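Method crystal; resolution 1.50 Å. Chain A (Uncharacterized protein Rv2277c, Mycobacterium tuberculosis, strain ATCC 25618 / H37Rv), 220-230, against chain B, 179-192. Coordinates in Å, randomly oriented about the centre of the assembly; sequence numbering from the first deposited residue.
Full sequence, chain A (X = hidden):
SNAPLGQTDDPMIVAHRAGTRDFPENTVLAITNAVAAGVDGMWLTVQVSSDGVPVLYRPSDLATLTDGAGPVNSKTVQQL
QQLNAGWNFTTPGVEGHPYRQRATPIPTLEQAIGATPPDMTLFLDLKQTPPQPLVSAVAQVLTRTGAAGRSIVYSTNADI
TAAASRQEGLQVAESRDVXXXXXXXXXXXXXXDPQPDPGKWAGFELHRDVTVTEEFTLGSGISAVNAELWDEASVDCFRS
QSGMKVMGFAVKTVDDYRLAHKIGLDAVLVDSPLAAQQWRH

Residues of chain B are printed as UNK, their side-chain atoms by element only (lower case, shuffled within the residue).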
# COMPACT_ATOMS: atom_id res chain seq x y z
N SER A 220 3.39 -14.14 -4.04
CA SER A 220 2.84 -12.84 -3.72
C SER A 220 3.10 -11.90 -4.88
O SER A 220 3.84 -12.21 -5.82
CB SER A 220 3.43 -12.28 -2.42
OG SER A 220 4.83 -12.13 -2.54
N GLY A 221 2.47 -10.73 -4.81
CA GLY A 221 2.72 -9.67 -5.76
C GLY A 221 3.05 -8.39 -5.02
O GLY A 221 2.41 -8.07 -4.02
N ILE A 222 4.05 -7.67 -5.52
CA ILE A 222 4.57 -6.48 -4.84
C ILE A 222 4.61 -5.32 -5.82
O ILE A 222 5.01 -5.48 -6.99
CB ILE A 222 5.98 -6.73 -4.26
CG1 ILE A 222 6.00 -7.97 -3.36
CG2 ILE A 222 6.44 -5.51 -3.46
CD1 ILE A 222 7.39 -8.57 -3.16
N SER A 223 4.21 -4.14 -5.35
CA SER A 223 4.32 -2.90 -6.12
C SER A 223 5.00 -1.84 -5.27
O SER A 223 4.61 -1.61 -4.12
CB SER A 223 2.95 -2.40 -6.56
OG SER A 223 2.30 -3.36 -7.37
N ALA A 224 5.99 -1.17 -5.85
CA ALA A 224 6.59 0.01 -5.25
C ALA A 224 5.78 1.23 -5.69
O ALA A 224 5.55 1.43 -6.89
CB ALA A 224 8.04 0.16 -5.72
N VAL A 225 5.33 2.04 -4.73
CA VAL A 225 4.43 3.15 -5.03
C VAL A 225 4.80 4.33 -4.15
O VAL A 225 5.10 4.16 -2.96
CB VAL A 225 2.95 2.78 -4.77
CG1 VAL A 225 2.01 3.88 -5.29
CG2 VAL A 225 2.60 1.43 -5.39
N ASN A 226 4.75 5.53 -4.72
CA ASN A 226 4.90 6.74 -3.92
C ASN A 226 3.51 7.22 -3.48
O ASN A 226 2.63 7.43 -4.32
CB ASN A 226 5.65 7.83 -4.68
CG ASN A 226 6.04 8.97 -3.77
OD1 ASN A 226 5.24 9.86 -3.52
ND2 ASN A 226 7.26 8.93 -3.23
N ALA A 227 3.32 7.35 -2.18
CA ALA A 227 2.03 7.70 -1.60
C ALA A 227 1.98 9.17 -1.23
O ALA A 227 2.88 9.67 -0.54
CB ALA A 227 1.76 6.85 -0.36
N GLU A 228 0.93 9.86 -1.67
CA GLU A 228 0.64 11.24 -1.28
C GLU A 228 -0.64 11.21 -0.45
O GLU A 228 -1.75 11.23 -0.99
CB GLU A 228 0.52 12.11 -2.53
CG GLU A 228 1.79 12.08 -3.38
CD GLU A 228 1.67 12.90 -4.66
OE1 GLU A 228 0.77 13.76 -4.75
OE2 GLU A 228 2.49 12.68 -5.57
N LEU A 229 -0.48 11.16 0.88
CA LEU A 229 -1.57 10.76 1.76
C LEU A 229 -2.37 11.91 2.35
O LEU A 229 -3.47 11.68 2.86
CB LEU A 229 -1.03 9.90 2.91
CG LEU A 229 -0.44 8.58 2.42
CD1 LEU A 229 0.34 7.93 3.55
CD2 LEU A 229 -1.54 7.64 1.91
N TRP A 230 -1.85 13.14 2.31
CA TRP A 230 -2.55 14.29 2.85
C TRP A 230 -3.33 14.98 1.74
O TRP A 230 -2.74 15.45 0.76
CB TRP A 230 -1.57 15.29 3.48
CG TRP A 230 -0.89 14.84 4.75
CD1 TRP A 230 0.46 14.65 4.93
CD2 TRP A 230 -1.51 14.55 6.01
NE1 TRP A 230 0.71 14.26 6.23
CE2 TRP A 230 -0.48 14.19 6.91
CE3 TRP A 230 -2.83 14.56 6.47
CZ2 TRP A 230 -0.74 13.83 8.24
CZ3 TRP A 230 -3.09 14.20 7.79
CH2 TRP A 230 -2.04 13.85 8.66
N UNK B 179 -1.33 -4.08 -13.99
CA UNK B 179 -2.65 -3.62 -13.54
C UNK B 179 -2.58 -3.12 -12.10
O UNK B 179 -3.09 -2.04 -11.78
c UNK B 179 -5.00 -4.38 -13.03
c UNK B 179 -3.65 -4.77 -13.65
o UNK B 179 -3.84 -5.12 -15.02
N UNK B 180 -1.95 -3.90 -11.21
CA UNK B 180 -1.86 -3.52 -9.80
C UNK B 180 -1.08 -2.22 -9.63
O UNK B 180 -1.45 -1.37 -8.81
n UNK B 180 0.39 -7.82 -8.07
n UNK B 180 2.45 -6.86 -8.34
c UNK B 180 1.22 -6.80 -7.87
c UNK B 180 -1.23 -4.40 -7.47
c UNK B 180 -0.53 -5.52 -6.67
c UNK B 180 -1.21 -4.64 -8.99
n UNK B 180 0.82 -5.72 -7.19
N UNK B 181 0.02 -2.07 -10.36
CA UNK B 181 0.82 -0.84 -10.28
C UNK B 181 -0.01 0.37 -10.69
O UNK B 181 0.02 1.41 -10.01
o UNK B 181 4.51 -0.65 -9.53
n UNK B 181 3.49 1.28 -9.01
c UNK B 181 3.72 0.26 -9.82
c UNK B 181 2.03 -0.97 -11.19
c UNK B 181 2.95 0.23 -11.11
N UNK B 182 -0.75 0.26 -11.79
CA UNK B 182 -1.55 1.40 -12.25
C UNK B 182 -2.65 1.73 -11.25
O UNK B 182 -2.89 2.91 -10.96
c UNK B 182 -2.55 2.40 -14.35
n UNK B 182 -1.41 -0.19 -17.94
n UNK B 182 -3.16 -0.55 -16.50
n UNK B 182 -2.25 1.56 -16.70
c UNK B 182 -3.16 2.17 -15.73
c UNK B 182 -2.28 0.28 -17.05
c UNK B 182 -2.13 1.12 -13.64
N UNK B 183 -3.30 0.71 -10.69
CA UNK B 183 -4.37 0.96 -9.73
C UNK B 183 -3.83 1.61 -8.47
O UNK B 183 -4.47 2.52 -7.92
c UNK B 183 -6.00 -0.92 -10.42
c UNK B 183 -6.39 -2.33 -10.01
c UNK B 183 -5.06 -0.36 -9.37
c UNK B 183 -7.24 -0.01 -10.60
N UNK B 184 -2.68 1.14 -7.97
CA UNK B 184 -2.14 1.73 -6.76
C UNK B 184 -1.55 3.11 -7.00
O UNK B 184 -1.65 3.98 -6.12
c UNK B 184 -2.10 -1.52 -5.57
c UNK B 184 -1.17 0.77 -6.06
c UNK B 184 -3.19 -2.01 -3.47
c UNK B 184 -2.31 0.18 -3.90
c UNK B 184 -1.86 -0.22 -5.16
c UNK B 184 -2.97 -0.71 -3.06
c UNK B 184 -2.76 -2.42 -4.73
N UNK B 185 -0.96 3.36 -8.17
CA UNK B 185 -0.55 4.73 -8.48
C UNK B 185 -1.76 5.66 -8.49
O UNK B 185 -1.72 6.75 -7.91
c UNK B 185 1.69 4.52 -9.66
n UNK B 185 2.30 3.98 -10.72
c UNK B 185 0.20 4.79 -9.81
o UNK B 185 2.29 4.80 -8.62
N UNK B 186 -2.85 5.24 -9.13
CA UNK B 186 -4.03 6.10 -9.11
C UNK B 186 -4.55 6.36 -7.69
O UNK B 186 -4.85 7.50 -7.33
c UNK B 186 -6.79 7.99 -11.48
se UNK B 186 -4.92 7.68 -11.95
c UNK B 186 -4.84 5.78 -11.50
c UNK B 186 -5.13 5.55 -10.03
N UNK B 187 -4.63 5.30 -6.88
CA UNK B 187 -5.20 5.43 -5.55
C UNK B 187 -4.31 6.26 -4.63
O UNK B 187 -4.81 7.01 -3.78
c UNK B 187 -5.43 4.05 -4.94
N UNK B 188 -2.99 6.15 -4.78
CA UNK B 188 -2.09 6.74 -3.80
C UNK B 188 -1.45 8.04 -4.25
O UNK B 188 -1.05 8.83 -3.38
c UNK B 188 -1.02 5.73 -3.36
c UNK B 188 -1.54 4.49 -2.62
c UNK B 188 -2.17 4.91 -1.29
c UNK B 188 -0.42 3.49 -2.38
N UNK B 189 -1.34 8.30 -5.56
CA UNK B 189 -0.75 9.55 -6.02
C UNK B 189 -1.47 10.17 -7.22
O UNK B 189 -1.02 11.22 -7.71
c UNK B 189 0.76 9.39 -6.31
c UNK B 189 1.06 8.34 -7.36
n UNK B 189 1.76 7.28 -6.97
o UNK B 189 0.67 8.49 -8.52
N UNK B 190 -2.56 9.57 -7.69
CA UNK B 190 -3.44 10.15 -8.70
C UNK B 190 -2.78 10.29 -10.07
O UNK B 190 -3.19 11.13 -10.88
c UNK B 190 -4.08 11.47 -8.24
n UNK B 190 -4.69 11.68 -4.62
n UNK B 190 -5.57 10.74 -6.34
c UNK B 190 -5.68 10.90 -5.03
c UNK B 190 -4.48 11.45 -6.80
c UNK B 190 -3.93 12.04 -5.71
N UNK B 191 -1.77 9.47 -10.36
CA UNK B 191 -1.14 9.44 -11.67
C UNK B 191 -1.52 8.17 -12.42
O UNK B 191 -1.50 7.07 -11.86
c UNK B 191 1.13 11.95 -11.81
n UNK B 191 1.26 11.08 -9.81
c UNK B 191 1.68 12.33 -9.72
c UNK B 191 0.38 9.48 -11.55
c UNK B 191 0.91 10.81 -11.11
n UNK B 191 1.61 12.88 -10.92
N UNK B 192 -1.85 8.34 -13.71
CA UNK B 192 -2.21 7.22 -14.58
C UNK B 192 -0.92 6.69 -15.19
O UNK B 192 -0.54 6.99 -16.32
c UNK B 192 -3.22 7.68 -15.63
s UNK B 192 -3.96 6.34 -16.61
O HOH W 1 3.31 -4.15 -9.62
O HOH W 2 6.68 -1.74 -8.58
O HOH W 3 4.70 5.59 -7.63
O HOH W 4 -3.68 12.77 -2.07

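Position 179 of chain B has three side-chain atoms, a carbon carrying one oxygen and one carbon. It is out of reach of this stretch of chain A. This is Thr B179.

Position 180 has three carbons, a nitrogen, then a carbon carrying two more nitrogens. The chain nitrogen lies 2.8 Å from Ser A223 OG, and an end nitrogen lies 3.2 Å from Ile A222 O. The group is a guanidinium, so the residue is Arg B180. Its NE donates to the serine OG, and its NH2 makes a weak hydrogen bond to the isoleucine O. One guanidinium face lies against Gly A221, where a CB would sit 2.4 Å from Arg B180 NH1. Glycine leaves that room free.

Position 181 has three carbons, the third carrying one oxygen and one nitrogen. The nitrogen lies 3.0 Å from Ala A224 O. This is an amide on a two-carbon arm: Gln B181. Its NE2 donates to that O. Water 2 links its OE1 to Ala A224 N, so the amide serves both backbone polar groups of one residue.

Position 182 has three carbons, a nitrogen, then a carbon carrying two more nitrogens. It is Arg B182, out of reach of this stretch. Position 183 has four carbons forked at the second. It is also out of reach of the stretch, and is Leu B183.

Position 184 has one carbon and a six-carbon ring. Its CB lies 3.9 Å from Val A225 CG2, while the ring leads away. It is Phe B184.

Position 185 has two carbons, the second carrying oxygen and nitrogen. The oxygen is 3.5 Å from Val A225 CG1. This is Asn B185. Water 3 donates to its OD1 and accepts from Asn A226 N.

Position 186 has two carbons, a selenium and a last carbon. It is Met B186, present as selenomethionine, and points away. Position 187 has a single carbon, so it is Ala B187; it makes no contact with the stretch.

Position 188 has four carbons forked at the second. One end carbon is 3.8 Å from Val A225 CG1, and the CB is 4.2 Å from Ala A227 CB. This is Leu B188, and the end carbon is CD1. Its backbone O accepts from Glu A228 N at 2.8 Å.

Position 189 has two carbons, the second bearing oxygen and nitrogen. The nitrogen lies 2.8 Å from Asn A226 O. This is Asn B189. Its ND2 donates to that O, and to Asn B185 OD1 at 3.0 Å.

Position 190 has one carbon and a five-membered ring with two nitrogens. Water 4 joins a ring nitrogen to Glu A228 O. It is His B190, the nitrogen is NE2, and its phi is positive. Position 191 has the same atom set. A ring carbon is 4.2 Å from Glu A228 OE2, which lies at the ring edge. It is His B191, and the carbon is CE1. Position 192 has one carbon and a sulfur, out of reach of this stretch: Cys B192, covalently bonded to a group elsewhere in the structure.

The helix runs beside the strand, their directions 14° apart. Arg B180, Gln B181 and Asn B189 donate to groups of the strand, and waters 2 and 3 bridge its NH groups at Ala A224 and Asn A226. Between these polar links, Val A225 packs against Phe B184 and Leu B188.

Chain B, residues 179-192: TRQRLFNMALNHHC
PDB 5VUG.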